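Local structure of TssK (Serratia sp. FS14, 5Y0E) at residues L102-A107 with E162-G167; P118-R123 with R148-L153. The protein is a structural protein of the bacterial type VI secretion system that forms a trimer and probably helps build the baseplate and link it to the membrane complex. All blocks are in the same frame, centred on the assembly; numbering follows the deposited sequence.

In the fold
Both contacts belong to the mixed, mainly antiparallel beta sheet in the N-terminal half of the chain, and their centres lie about 9 Å apart. Contact 1 joins the end of strand 96-103 to the start of strand 163-174; contact 2 holds the loop before strand 124-131 against strand 142-155, the neighbour of strand 96-103 on its other side. Along the chain the order is 102-107, 118-123, 148-153 and 162-167, so that contact 2 falls within the excursion whose two ends contact 1 brings together. They meet directly where R123 NH1 reaches P103 O, probably as a hydrogen bond, and where L102 packs on R123. The loop is thereby joined to the end of inner strand 96-103.

Contact 1 of 2, residues L102-A107 with E162-G167; sequences LPTYRA and EWTALG
L102 and T164 form an antiparallel hydrogen-bonded pair: L102 N donates to T164 O and T164 N to L102 O, both at 3.0 Å and both nearly in line with the acceptor carbonyl. One residue on, P103 faces W163 as a non-hydrogen-bonded pair, and beyond it T104 N still reaches E162 O at 2.9 Å, now with the donor well above the carbonyl plane. Weaker CA-H...O contacts lie between these bonds, W163 CA to L102 O and P103 CA to E162 O.

The apolar part is carried by proline and indole. W163 CG stands anti to its carbonyl carbon (chi1 -57°), and the two side chains run side by side in the same direction; P103 CG sits over one face of the six-membered ring in a CH-pi contact, 3.9 Å from the centroid and offset toward the rim, while P103 CD touches W163 CZ3 at 3.6 Å. Strand 96-103 ends at P103, at the place where strand 163-174 begins, the two being antiparallel neighbours within the mixed sheet. The tryptophan also rests on R152 and M154 of strand 142-155. T104 CG2 packs more loosely against T164 CG2, 4.1 Å away.

The carboxylate of E162 forms a salt bridge with R106, although the modelled positions of R106 NH2 and E162 OE2 are doubtful; R109 is a second basic partner of OE2.

Contact 2 of 2, residues P118-R123 with R148-L153; sequences PEALAR and RLRLRL
R150 grips the backbone of 118-123 with two hydrogen bonds, one from its main chain and one from its side chain. It is the centre of an inverse gamma turn that interrupts strand 142-155 between 148-149 and 152-153, with a weak bond from L151 N to L149 O. The amide R150 N donates to R123 O at 2.9 Å, tilted 34° from the carbonyl plane. Beside it, R150 NE reaches A122 O at 2.8 Å in a nearly straight bond; the oxygen lies close to the guanidinium plane, whereas the nitrogen stands well above the plane of the A122 carbonyl. Two successive carbonyls of the loop are therefore held by one residue.

The aliphatic part of R150 runs close to the same carbonyl oxygens. With CG anti to the carbonyl carbon (chi1 -53°), R150 CG comes within 3.3 Å of R123 O. The same oxygen is approached by L149 CA in a CA-H...O contact at 3.6 Å, while the methyl group L149 CD2 lies 3.9 Å from it.

Further out, E116 forms a salt bridge with R150 NH1, which would help to fix the rotation of the guanidinium and balance its charge. R123 points away from 148-153 at CB, and its guanidinium is bound by D71, T73 and P103 O, so its backbone carbonyl serves this contact while its charged end ties the loop to other parts of the domain. At the E119 end, R152 NH2 comes within 3.9 Å of E119 N, which lies in the plane of the R152 guanidinium at its edge.

Contact 1 of 2, residues L102-A107 with E162-G167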
loop_
_atom_site.group_PDB
_atom_site.type_symbol
_atom_site.label_atom_id
_atom_site.label_comp_id
_atom_site.label_asym_id
_atom_site.label_seq_id
_atom_site.Cartn_x
_atom_site.Cartn_y
_atom_site.Cartn_z
ATOM N N LEU A 102 5.569 -3.481 31.904
ATOM C CA LEU A 102 6.759 -2.852 32.402
ATOM C C LEU A 102 6.330 -1.636 33.128
ATOM O O LEU A 102 5.430 -0.971 32.709
ATOM C CB LEU A 102 7.653 -2.443 31.253
ATOM C CG LEU A 102 8.939 -1.773 31.682
ATOM C CD1 LEU A 102 9.888 -2.824 32.195
ATOM C CD2 LEU A 102 9.553 -0.979 30.551
ATOM N N PRO A 103 6.977 -1.337 34.234
ATOM C CA PRO A 103 6.626 -0.166 35.009
ATOM C C PRO A 103 7.045 1.078 34.299
ATOM O O PRO A 103 8.005 1.072 33.587
ATOM C CB PRO A 103 7.467 -0.323 36.251
ATOM C CG PRO A 103 7.746 -1.753 36.328
ATOM C CD PRO A 103 7.933 -2.182 34.933
ATOM N N THR A 104 6.299 2.139 34.490
ATOM C CA THR A 104 6.626 3.403 33.869
ATOM C C THR A 104 7.736 4.094 34.652
ATOM O O THR A 104 7.832 3.961 35.873
ATOM C CB THR A 104 5.396 4.294 33.820
ATOM O OG1 THR A 104 5.060 4.677 35.145
ATOM C CG2 THR A 104 4.222 3.543 33.231
ATOM N N TYR A 105 8.586 4.829 33.936
ATOM C CA TYR A 105 9.621 5.608 34.598
ATOM C C TYR A 105 8.998 6.756 35.371
ATOM O O TYR A 105 8.242 7.551 34.812
ATOM C CB TYR A 105 10.628 6.165 33.595
ATOM C CG TYR A 105 11.717 6.955 34.279
ATOM C CD1 TYR A 105 11.541 8.294 34.596
ATOM C CD2 TYR A 105 12.904 6.355 34.652
ATOM C CE1 TYR A 105 12.507 9.000 35.248
ATOM C CE2 TYR A 105 13.873 7.059 35.304
ATOM C CZ TYR A 105 13.669 8.380 35.596
ATOM O OH TYR A 105 14.639 9.101 36.243
ATOM N N ARG A 106 9.342 6.872 36.646
ATOM C CA ARG A 106 8.946 8.032 37.431
ATOM C C ARG A 106 10.126 8.496 38.263
ATOM O O ARG A 106 10.797 7.684 38.908
ATOM C CB ARG A 106 7.754 7.747 38.343
ATOM C CG ARG A 106 7.147 9.014 38.941
ATOM C CD ARG A 106 6.088 9.577 38.018
ATOM N NE ARG A 106 5.094 8.552 37.742
ATOM C CZ ARG A 106 3.939 8.437 38.391
ATOM N NH1 ARG A 106 3.615 9.301 39.345
ATOM N NH2 ARG A 106 3.096 7.461 38.079
ATOM N N ALA A 107 10.374 9.802 38.247
ATOM C CA ALA A 107 11.517 10.339 38.968
ATOM C C ALA A 107 11.357 10.209 40.473
ATOM O O ALA A 107 12.363 10.139 41.184
ATOM C CB ALA A 107 11.744 11.799 38.581
ATOM N N GLU A 162 0.721 2.784 36.600
ATOM C CA GLU A 162 2.153 2.685 36.810
ATOM C C GLU A 162 2.790 1.669 35.892
ATOM O O GLU A 162 3.966 1.348 36.062
ATOM C CB GLU A 162 2.462 2.341 38.267
ATOM C CG GLU A 162 1.773 3.235 39.299
ATOM C CD GLU A 162 1.850 4.723 38.964
ATOM O OE1 GLU A 162 0.841 5.426 39.167
ATOM O OE2 GLU A 162 2.908 5.201 38.504
ATOM N N TRP A 163 2.048 1.158 34.922
ATOM C CA TRP A 163 2.581 0.192 33.984
ATOM C C TRP A 163 2.112 0.556 32.593
ATOM O O TRP A 163 1.053 1.158 32.426
ATOM C CB TRP A 163 2.127 -1.233 34.298
ATOM C CG TRP A 163 2.458 -1.721 35.654
ATOM C CD1 TRP A 163 1.862 -1.362 36.828
ATOM C CD2 TRP A 163 3.457 -2.685 35.989
ATOM N NE1 TRP A 163 2.442 -2.034 37.871
ATOM C CE2 TRP A 163 3.422 -2.853 37.381
ATOM C CE3 TRP A 163 4.377 -3.414 35.250
ATOM C CZ2 TRP A 163 4.268 -3.718 38.037
ATOM C CZ3 TRP A 163 5.211 -4.264 35.903
ATOM C CH2 TRP A 163 5.155 -4.414 37.279
ATOM N N THR A 164 2.922 0.215 31.601
ATOM C CA THR A 164 2.423 0.030 30.254
ATOM C C THR A 164 2.537 -1.442 29.933
ATOM O O THR A 164 3.279 -2.178 30.575
ATOM C CB THR A 164 3.174 0.851 29.202
ATOM O OG1 THR A 164 4.525 0.401 29.102
ATOM C CG2 THR A 164 3.136 2.316 29.522
ATOM N N ALA A 165 1.780 -1.874 28.939
ATOM C CA ALA A 165 1.726 -3.299 28.678
ATOM C C ALA A 165 1.324 -3.554 27.242
ATOM O O ALA A 165 0.634 -2.748 26.620
ATOM C CB ALA A 165 0.744 -3.993 29.619
ATOM N N LEU A 166 1.737 -4.706 26.742
ATOM C CA LEU A 166 1.313 -5.204 25.451
ATOM C C LEU A 166 0.551 -6.501 25.663
ATOM O O LEU A 166 0.973 -7.349 26.446
ATOM C CB LEU A 166 2.512 -5.455 24.526
ATOM C CG LEU A 166 3.522 -4.352 24.237
ATOM C CD1 LEU A 166 4.690 -4.916 23.484
ATOM C CD2 LEU A 166 2.892 -3.258 23.454
ATOM N N GLY A 167 -0.556 -6.675 24.953
ATOM C CA GLY A 167 -1.343 -7.878 25.123
ATOM C C GLY A 167 -0.682 -9.075 24.471
ATOM O O GLY A 167 -0.167 -8.992 23.364
#

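Contact 2 of 2, residues P118-R123 with R148-L153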
loop_
_atom_site.group_PDB
_atom_site.type_symbol
_atom_site.label_atom_id
_atom_site.label_comp_id
_atom_site.label_asym_id
_atom_site.label_seq_id
_atom_site.Cartn_x
_atom_site.Cartn_y
_atom_site.Cartn_z
ATOM N N PRO A 118 8.609 -8.346 45.023
ATOM C CA PRO A 118 7.326 -8.213 44.348
ATOM C C PRO A 118 6.867 -6.766 44.495
ATOM O O PRO A 118 7.443 -6.001 45.251
ATOM C CB PRO A 118 6.441 -9.099 45.187
ATOM C CG PRO A 118 6.960 -8.867 46.568
ATOM C CD PRO A 118 8.436 -8.626 46.451
ATOM N N GLU A 119 5.896 -6.343 43.720
ATOM C CA GLU A 119 5.395 -4.993 43.900
ATOM C C GLU A 119 6.383 -3.815 43.906
ATOM O O GLU A 119 6.163 -2.840 44.586
ATOM C CB GLU A 119 4.709 -4.972 45.240
ATOM C CG GLU A 119 5.502 -5.741 46.268
ATOM C CD GLU A 119 6.179 -4.829 47.251
ATOM O OE1 GLU A 119 5.561 -3.837 47.653
ATOM O OE2 GLU A 119 7.323 -5.103 47.633
ATOM N N ALA A 120 7.456 -3.886 43.154
ATOM C CA ALA A 120 8.406 -2.811 43.121
ATOM C C ALA A 120 8.402 -2.265 41.725
ATOM O O ALA A 120 8.627 -2.972 40.773
ATOM C CB ALA A 120 9.775 -3.303 43.503
ATOM N N LEU A 121 8.137 -0.989 41.612
ATOM C CA LEU A 121 8.080 -0.377 40.313
ATOM C C LEU A 121 9.365 0.080 39.680
ATOM O O LEU A 121 9.391 1.074 38.996
ATOM C CB LEU A 121 7.116 0.777 40.375
ATOM C CG LEU A 121 5.845 0.259 41.003
ATOM C CD1 LEU A 121 4.983 1.424 41.407
ATOM C CD2 LEU A 121 5.133 -0.607 39.996
ATOM N N ALA A 122 10.427 -0.656 39.895
ATOM C CA ALA A 122 11.686 -0.327 39.296
ATOM C C ALA A 122 11.737 -0.910 37.911
ATOM O O ALA A 122 11.229 -1.961 37.673
ATOM C CB ALA A 122 12.813 -0.863 40.137
ATOM N N ARG A 123 12.372 -0.220 36.995
ATOM C CA ARG A 123 12.448 -0.703 35.650
ATOM C C ARG A 123 13.584 -1.665 35.455
ATOM O O ARG A 123 13.554 -2.475 34.570
ATOM C CB ARG A 123 12.581 0.460 34.688
ATOM C CG ARG A 123 11.280 1.169 34.429
ATOM C CD ARG A 123 11.449 2.532 33.813
ATOM N NE ARG A 123 12.001 2.438 32.489
ATOM C CZ ARG A 123 11.287 2.389 31.381
ATOM N NH1 ARG A 123 9.987 2.422 31.430
ATOM N NH2 ARG A 123 11.883 2.315 30.221
ATOM N N ARG A 148 18.830 -4.952 33.768
ATOM C CA ARG A 148 17.989 -5.865 33.062
ATOM C C ARG A 148 16.573 -5.434 33.257
ATOM O O ARG A 148 16.158 -5.168 34.357
ATOM C CB ARG A 148 18.224 -7.237 33.627
ATOM C CG ARG A 148 17.226 -8.280 33.239
ATOM C CD ARG A 148 17.240 -9.343 34.303
ATOM N NE ARG A 148 16.178 -10.310 34.152
ATOM C CZ ARG A 148 16.336 -11.595 34.395
ATOM N NH1 ARG A 148 15.327 -12.427 34.248
ATOM N NH2 ARG A 148 17.502 -12.038 34.793
ATOM N N LEU A 149 15.847 -5.357 32.154
ATOM C CA LEU A 149 14.466 -4.910 32.139
ATOM C C LEU A 149 13.536 -5.791 32.909
ATOM O O LEU A 149 13.432 -6.957 32.643
ATOM C CB LEU A 149 13.957 -4.843 30.719
ATOM C CG LEU A 149 14.090 -3.543 29.968
ATOM C CD1 LEU A 149 13.467 -3.730 28.619
ATOM C CD2 LEU A 149 13.419 -2.423 30.699
ATOM N N ARG A 150 12.797 -5.195 33.819
ATOM C CA ARG A 150 11.869 -5.927 34.637
ATOM C C ARG A 150 10.514 -6.122 34.000
ATOM O O ARG A 150 9.524 -5.597 34.440
ATOM C CB ARG A 150 11.752 -5.257 35.983
ATOM C CG ARG A 150 13.110 -5.051 36.605
ATOM C CD ARG A 150 13.099 -5.160 38.096
ATOM N NE ARG A 150 11.950 -4.500 38.645
ATOM C CZ ARG A 150 11.085 -5.077 39.449
ATOM N NH1 ARG A 150 11.245 -6.314 39.789
ATOM N NH2 ARG A 150 10.067 -4.423 39.904
ATOM N N LEU A 151 10.506 -6.921 32.954
ATOM C CA LEU A 151 9.328 -7.241 32.228
ATOM C C LEU A 151 8.578 -8.248 33.037
ATOM O O LEU A 151 9.141 -9.022 33.761
ATOM C CB LEU A 151 9.692 -7.825 30.887
ATOM C CG LEU A 151 10.336 -6.877 29.916
ATOM C CD1 LEU A 151 10.633 -7.622 28.649
ATOM C CD2 LEU A 151 9.403 -5.739 29.645
ATOM N N ARG A 152 7.282 -8.244 32.896
ATOM C CA ARG A 152 6.505 -9.138 33.668
ATOM C C ARG A 152 5.205 -9.552 33.032
ATOM O O ARG A 152 4.504 -8.741 32.482
ATOM C CB ARG A 152 6.196 -8.439 34.970
ATOM C CG ARG A 152 5.235 -9.192 35.840
ATOM C CD ARG A 152 4.621 -8.338 36.905
ATOM N NE ARG A 152 5.605 -8.028 37.902
ATOM C CZ ARG A 152 5.301 -7.640 39.119
ATOM N NH1 ARG A 152 4.029 -7.536 39.450
ATOM N NH2 ARG A 152 6.251 -7.347 39.986
ATOM N N LEU A 153 4.884 -10.836 33.082
ATOM C CA LEU A 153 3.619 -11.323 32.577
ATOM C C LEU A 153 2.592 -11.193 33.668
ATOM O O LEU A 153 2.875 -11.538 34.778
ATOM C CB LEU A 153 3.751 -12.766 32.180
ATOM C CG LEU A 153 4.718 -12.899 31.045
ATOM C CD1 LEU A 153 5.363 -14.247 31.071
ATOM C CD2 LEU A 153 4.034 -12.644 29.736
#